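Local atomic coordinates of cyclase (Uncultured organism, PDB entry 5IBZ), a protein that belongs to the cyclase family and may have arylformamidase activity, as inferred from its relatives. Residues A56-P68 with W210-F222. Residues are numbered along the deposited sequence; the frame is centred on the assembly and turned at random.
Sequences AIPIDSNGPVFPP and WYDLDPVGRASFF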
loop_
_atom_site.group_PDB
_atom_site.type_symbol
_atom_site.label_atom_id
_atom_site.label_comp_id
_atom_site.label_asym_id
_atom_site.label_seq_id
_atom_site.Cartn_x
_atom_site.Cartn_y
_atom_site.Cartn_z
ATOM N N ALA B 56 4.744 -4.478 -22.565
ATOM C CA ALA B 56 4.338 -3.765 -21.359
ATOM C C ALA B 56 4.802 -2.317 -21.331
ATOM O O ALA B 56 5.871 -1.979 -21.843
ATOM C CB ALA B 56 4.869 -4.484 -20.129
ATOM N N ILE B 57 4.007 -1.481 -20.686
ATOM C CA ILE B 57 4.493 -0.168 -20.252
ATOM C C ILE B 57 5.225 -0.337 -18.920
ATOM O O ILE B 57 5.019 -1.316 -18.194
ATOM C CB ILE B 57 3.368 0.869 -20.104
ATOM C CG1 ILE B 57 2.314 0.459 -19.072
ATOM C CG2 ILE B 57 2.731 1.135 -21.444
ATOM C CD1 ILE B 57 1.518 1.658 -18.530
ATOM N N PRO B 58 6.079 0.629 -18.585
ATOM C CA PRO B 58 6.734 0.521 -17.279
ATOM C C PRO B 58 5.749 0.659 -16.137
ATOM O O PRO B 58 4.854 1.532 -16.191
ATOM C CB PRO B 58 7.747 1.673 -17.283
ATOM C CG PRO B 58 7.291 2.603 -18.347
ATOM C CD PRO B 58 6.565 1.762 -19.374
ATOM N N ILE B 59 5.914 -0.191 -15.126
ATOM C CA ILE B 59 5.170 -0.061 -13.875
ATOM C C ILE B 59 5.864 0.991 -13.025
ATOM O O ILE B 59 6.927 0.739 -12.443
ATOM C CB ILE B 59 5.079 -1.371 -13.118
ATOM C CG1 ILE B 59 4.356 -2.424 -13.980
ATOM C CG2 ILE B 59 4.366 -1.171 -11.777
ATOM C CD1 ILE B 59 4.180 -3.765 -13.353
ATOM N N ASP B 60 5.245 2.157 -12.968
ATOM C CA ASP B 60 5.745 3.286 -12.213
ATOM C C ASP B 60 4.568 4.236 -12.015
ATOM O O ASP B 60 3.428 3.874 -12.341
ATOM C CB ASP B 60 6.952 3.958 -12.899
ATOM C CG ASP B 60 6.637 4.546 -14.277
ATOM O OD1 ASP B 60 5.490 4.968 -14.527
ATOM O OD2 ASP B 60 7.568 4.586 -15.115
ATOM N N SER B 61 4.803 5.432 -11.474
ATOM C CA SER B 61 3.702 6.321 -11.140
ATOM C C SER B 61 3.411 7.328 -12.257
ATOM O O SER B 61 2.591 8.241 -12.082
ATOM C CB SER B 61 4.007 7.062 -9.831
ATOM O OG SER B 61 4.213 6.126 -8.779
ATOM N N ASN B 62 4.040 7.110 -13.409
ATOM C CA ASN B 62 4.052 8.058 -14.525
ATOM C C ASN B 62 3.117 7.670 -15.686
ATOM O O ASN B 62 2.933 8.434 -16.642
ATOM C CB ASN B 62 5.495 8.177 -15.038
ATOM C CG ASN B 62 5.683 9.305 -16.030
ATOM O OD1 ASN B 62 5.144 10.398 -15.861
ATOM N ND2 ASN B 62 6.455 9.034 -17.088
ATOM N N GLY B 63 2.533 6.482 -15.597
ATOM C CA GLY B 63 1.760 5.920 -16.690
ATOM C C GLY B 63 0.283 6.291 -16.686
ATOM O O GLY B 63 -0.225 6.911 -15.743
ATOM N N PRO B 64 -0.421 5.944 -17.766
ATOM C CA PRO B 64 -1.845 6.222 -17.800
ATOM C C PRO B 64 -2.582 5.227 -16.920
ATOM O O PRO B 64 -2.283 4.026 -16.930
ATOM C CB PRO B 64 -2.206 6.051 -19.269
ATOM C CG PRO B 64 -1.233 5.009 -19.735
ATOM C CD PRO B 64 0.039 5.235 -18.969
ATOM N N VAL B 65 -3.522 5.742 -16.159
ATOM C CA VAL B 65 -4.358 4.919 -15.324
ATOM C C VAL B 65 -5.670 5.680 -15.200
ATOM O O VAL B 65 -5.697 6.891 -15.016
ATOM C CB VAL B 65 -3.678 4.623 -13.968
ATOM C CG1 VAL B 65 -3.231 5.916 -13.306
ATOM C CG2 VAL B 65 -4.587 3.817 -13.087
ATOM N N PHE B 66 -6.772 4.968 -15.365
ATOM C CA PHE B 66 -8.047 5.629 -15.496
ATOM C C PHE B 66 -8.497 6.128 -14.125
ATOM O O PHE B 66 -8.612 5.336 -13.194
ATOM C CB PHE B 66 -9.083 4.680 -16.112
ATOM C CG PHE B 66 -10.033 5.362 -17.053
ATOM C CD1 PHE B 66 -10.811 6.416 -16.623
ATOM C CD2 PHE B 66 -10.139 4.947 -18.377
ATOM C CE1 PHE B 66 -11.683 7.064 -17.498
ATOM C CE2 PHE B 66 -10.997 5.578 -19.250
ATOM C CZ PHE B 66 -11.779 6.641 -18.806
ATOM N N PRO B 67 -8.720 7.445 -13.985
ATOM C CA PRO B 67 -9.185 7.962 -12.701
ATOM C C PRO B 67 -10.506 7.315 -12.291
ATOM O O PRO B 67 -11.341 7.041 -13.153
ATOM C CB PRO B 67 -9.371 9.465 -12.962
ATOM C CG PRO B 67 -8.550 9.763 -14.151
ATOM C CD PRO B 67 -8.573 8.520 -14.986
ATOM N N PRO B 68 -10.711 7.088 -10.985
ATOM C CA PRO B 68 -9.858 7.468 -9.860
ATOM C C PRO B 68 -8.858 6.392 -9.435
ATOM O O PRO B 68 -8.391 6.421 -8.294
ATOM C CB PRO B 68 -10.875 7.703 -8.753
ATOM C CG PRO B 68 -11.872 6.649 -8.999
ATOM C CD PRO B 68 -11.981 6.514 -10.508
ATOM N N TRP B 210 0.716 9.428 -24.618
ATOM C CA TRP B 210 0.555 9.786 -23.207
ATOM C C TRP B 210 1.782 10.433 -22.572
ATOM O O TRP B 210 1.677 11.434 -21.850
ATOM C CB TRP B 210 0.189 8.530 -22.405
ATOM C CG TRP B 210 0.325 8.702 -20.918
ATOM C CD1 TRP B 210 1.398 8.365 -20.136
ATOM C CD2 TRP B 210 -0.651 9.254 -20.033
ATOM N NE1 TRP B 210 1.147 8.675 -18.828
ATOM C CE2 TRP B 210 -0.107 9.215 -18.736
ATOM C CE3 TRP B 210 -1.931 9.779 -20.213
ATOM C CZ2 TRP B 210 -0.794 9.691 -17.632
ATOM C CZ3 TRP B 210 -2.608 10.243 -19.121
ATOM C CH2 TRP B 210 -2.040 10.192 -17.841
ATOM N N TYR B 211 2.948 9.845 -22.793
ATOM C CA TYR B 211 4.103 10.172 -21.948
ATOM C C TYR B 211 4.658 11.584 -22.150
ATOM O O TYR B 211 5.209 12.164 -21.210
ATOM C CB TYR B 211 5.175 9.105 -22.155
ATOM C CG TYR B 211 4.797 7.821 -21.457
ATOM C CD1 TYR B 211 5.008 7.673 -20.094
ATOM C CD2 TYR B 211 4.163 6.791 -22.139
ATOM C CE1 TYR B 211 4.644 6.512 -19.433
ATOM C CE2 TYR B 211 3.787 5.617 -21.479
ATOM C CZ TYR B 211 4.038 5.492 -20.126
ATOM O OH TYR B 211 3.671 4.337 -19.436
ATOM N N ASP B 212 4.436 12.178 -23.316
ATOM C CA ASP B 212 4.853 13.562 -23.506
ATOM C C ASP B 212 3.905 14.598 -22.900
ATOM O O ASP B 212 4.262 15.768 -22.825
ATOM C CB ASP B 212 5.012 13.867 -24.988
ATOM C CG ASP B 212 6.192 13.146 -25.611
ATOM O OD1 ASP B 212 7.120 12.768 -24.858
ATOM O OD2 ASP B 212 6.192 12.987 -26.850
ATOM N N LEU B 213 2.708 14.191 -22.487
ATOM C CA LEU B 213 1.735 15.130 -21.911
ATOM C C LEU B 213 2.172 15.704 -20.557
ATOM O O LEU B 213 2.719 14.984 -19.711
ATOM C CB LEU B 213 0.374 14.447 -21.743
ATOM C CG LEU B 213 -0.276 13.938 -23.028
ATOM C CD1 LEU B 213 -1.497 13.109 -22.738
ATOM C CD2 LEU B 213 -0.625 15.121 -23.943
ATOM N N ASP B 214 1.906 16.996 -20.362
ATOM C CA ASP B 214 2.092 17.666 -19.070
ATOM C C ASP B 214 0.878 17.375 -18.169
ATOM O O ASP B 214 -0.044 16.698 -18.576
ATOM C CB ASP B 214 2.259 19.177 -19.250
ATOM C CG ASP B 214 0.924 19.922 -19.166
ATOM O OD1 ASP B 214 0.083 19.614 -20.047
ATOM O OD2 ASP B 214 0.717 20.772 -18.221
ATOM N N PRO B 215 0.896 17.866 -16.919
ATOM C CA PRO B 215 -0.211 17.489 -16.037
ATOM C C PRO B 215 -1.596 17.899 -16.535
ATOM O O PRO B 215 -2.548 17.148 -16.350
ATOM C CB PRO B 215 0.136 18.209 -14.738
ATOM C CG PRO B 215 1.625 18.228 -14.732
ATOM C CD PRO B 215 2.024 18.449 -16.168
ATOM N N VAL B 216 -1.715 19.066 -17.157
ATOM C CA VAL B 216 -3.014 19.477 -17.697
ATOM C C VAL B 216 -3.427 18.547 -18.839
ATOM O O VAL B 216 -4.545 18.053 -18.893
ATOM C CB VAL B 216 -2.979 20.943 -18.169
ATOM C CG1 VAL B 216 -4.210 21.280 -19.036
ATOM C CG2 VAL B 216 -2.877 21.886 -16.960
ATOM N N GLY B 217 -2.504 18.268 -19.737
ATOM C CA GLY B 217 -2.815 17.374 -20.835
ATOM C C GLY B 217 -3.238 15.985 -20.381
ATOM O O GLY B 217 -4.092 15.347 -20.997
ATOM N N ARG B 218 -2.616 15.494 -19.314
ATOM C CA ARG B 218 -2.963 14.192 -18.758
ATOM C C ARG B 218 -4.355 14.182 -18.137
ATOM O O ARG B 218 -5.033 13.158 -18.177
ATOM C CB ARG B 218 -1.922 13.773 -17.724
ATOM C CG ARG B 218 -0.603 13.420 -18.365
ATOM C CD ARG B 218 0.475 13.083 -17.368
ATOM N NE ARG B 218 1.706 12.769 -18.081
ATOM C CZ ARG B 218 2.621 11.894 -17.685
ATOM N NH1 ARG B 218 2.457 11.216 -16.567
ATOM N NH2 ARG B 218 3.698 11.690 -18.432
ATOM N N ALA B 219 -4.782 15.313 -17.581
ATOM C CA ALA B 219 -6.136 15.430 -17.062
ATOM C C ALA B 219 -7.102 15.428 -18.242
ATOM O O ALA B 219 -8.094 14.722 -18.229
ATOM C CB ALA B 219 -6.290 16.695 -16.213
ATOM N N SER B 220 -6.791 16.191 -19.286
ATOM C CA SER B 220 -7.668 16.257 -20.463
ATOM C C SER B 220 -7.793 14.900 -21.162
ATOM O O SER B 220 -8.838 14.571 -21.722
ATOM C CB SER B 220 -7.159 17.309 -21.455
ATOM O OG SER B 220 -7.157 18.599 -20.875
ATOM N N PHE B 221 -6.715 14.123 -21.140
ATOM C CA PHE B 221 -6.627 12.838 -21.824
ATOM C C PHE B 221 -7.815 11.953 -21.463
ATOM O O PHE B 221 -8.390 11.264 -22.317
ATOM C CB PHE B 221 -5.304 12.163 -21.440
ATOM C CG PHE B 221 -5.021 10.824 -22.115
ATOM C CD1 PHE B 221 -4.266 10.753 -23.281
ATOM C CD2 PHE B 221 -5.404 9.642 -21.519
ATOM C CE1 PHE B 221 -3.963 9.508 -23.870
ATOM C CE2 PHE B 221 -5.111 8.413 -22.096
ATOM C CZ PHE B 221 -4.387 8.347 -23.268
ATOM N N PHE B 222 -8.189 11.969 -20.191
ATOM C CA PHE B 222 -9.248 11.069 -19.738
ATOM C C PHE B 222 -10.643 11.674 -19.793
ATOM O O PHE B 222 -11.627 10.968 -19.587
ATOM C CB PHE B 222 -8.928 10.585 -18.335
ATOM C CG PHE B 222 -7.861 9.529 -18.326
ATOM C CD1 PHE B 222 -8.141 8.267 -18.811
ATOM C CD2 PHE B 222 -6.585 9.807 -17.893
ATOM C CE1 PHE B 222 -7.172 7.287 -18.842
ATOM C CE2 PHE B 222 -5.598 8.811 -17.917
ATOM C CZ PHE B 222 -5.906 7.560 -18.389
HETATM O O HOH W 1 4.312 4.046 -16.869
HETATM O O HOH W 2 6.775 10.959 -19.274
#
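At the end of an Asx turn, in which Asp-60 OD1 accepts from Asn-62 N, Asn-62 meets Trp-210 and Arg-218, at and beyond a type I turn leading into helix 215-223. The carbonyl O of Asn-62 takes a nearly straight bond from Trp-210 NE1 (2.8 Å, 175°), on a lone pair and in the indole plane; Arg-218 NH1 adds a weak bond to the same oxygen. In the conformer described here, with CG anti to the backbone N (chi1 -170°), Asn-62 also carries its amide to the guanidinium, where OD1 lies 2.9 Å from Arg-218 NH1, the donor standing above the carbonyl plane. Arginine suits this place because NE and NH2 also reach Leu-213 O and Tyr-211 O, holding its planar head against the turn. Pro-64, compact and apolar, directs C-H bonds at one indole face, its CD 3.7 Å from the centroid of the Trp-210 five-membered ring in a CH-pi contact. Arg-218 CG lies over the opposite face, toward its rim. Tyr-211 reaches across to Ile-57 CB with its OH (3.5 Å) and gives its proton to a water that in turn donates to Pro-58 O and Asp-60 OD1, tying the phenol to the Asx turn. Farther along, Phe-222 turns an edge to the face of Phe-66, centroids 4.8 Å apart and planes at 52°, and Pro-67 CD sits over one Phe-222 face, 3.8 Å from its centroid. The side chain of Phe-66 also comes within about 4 Å of a bound acetylphosphate, so this aromatic end borders a ligand site. Residues 56-68 lie in the loop between strands 52-54 and 73-76, with Pro-58 packing on Pro-310 of a second subunit; Asp-214 N-caps helix 215-223, whose Val-216 meets Leu-223 of a third.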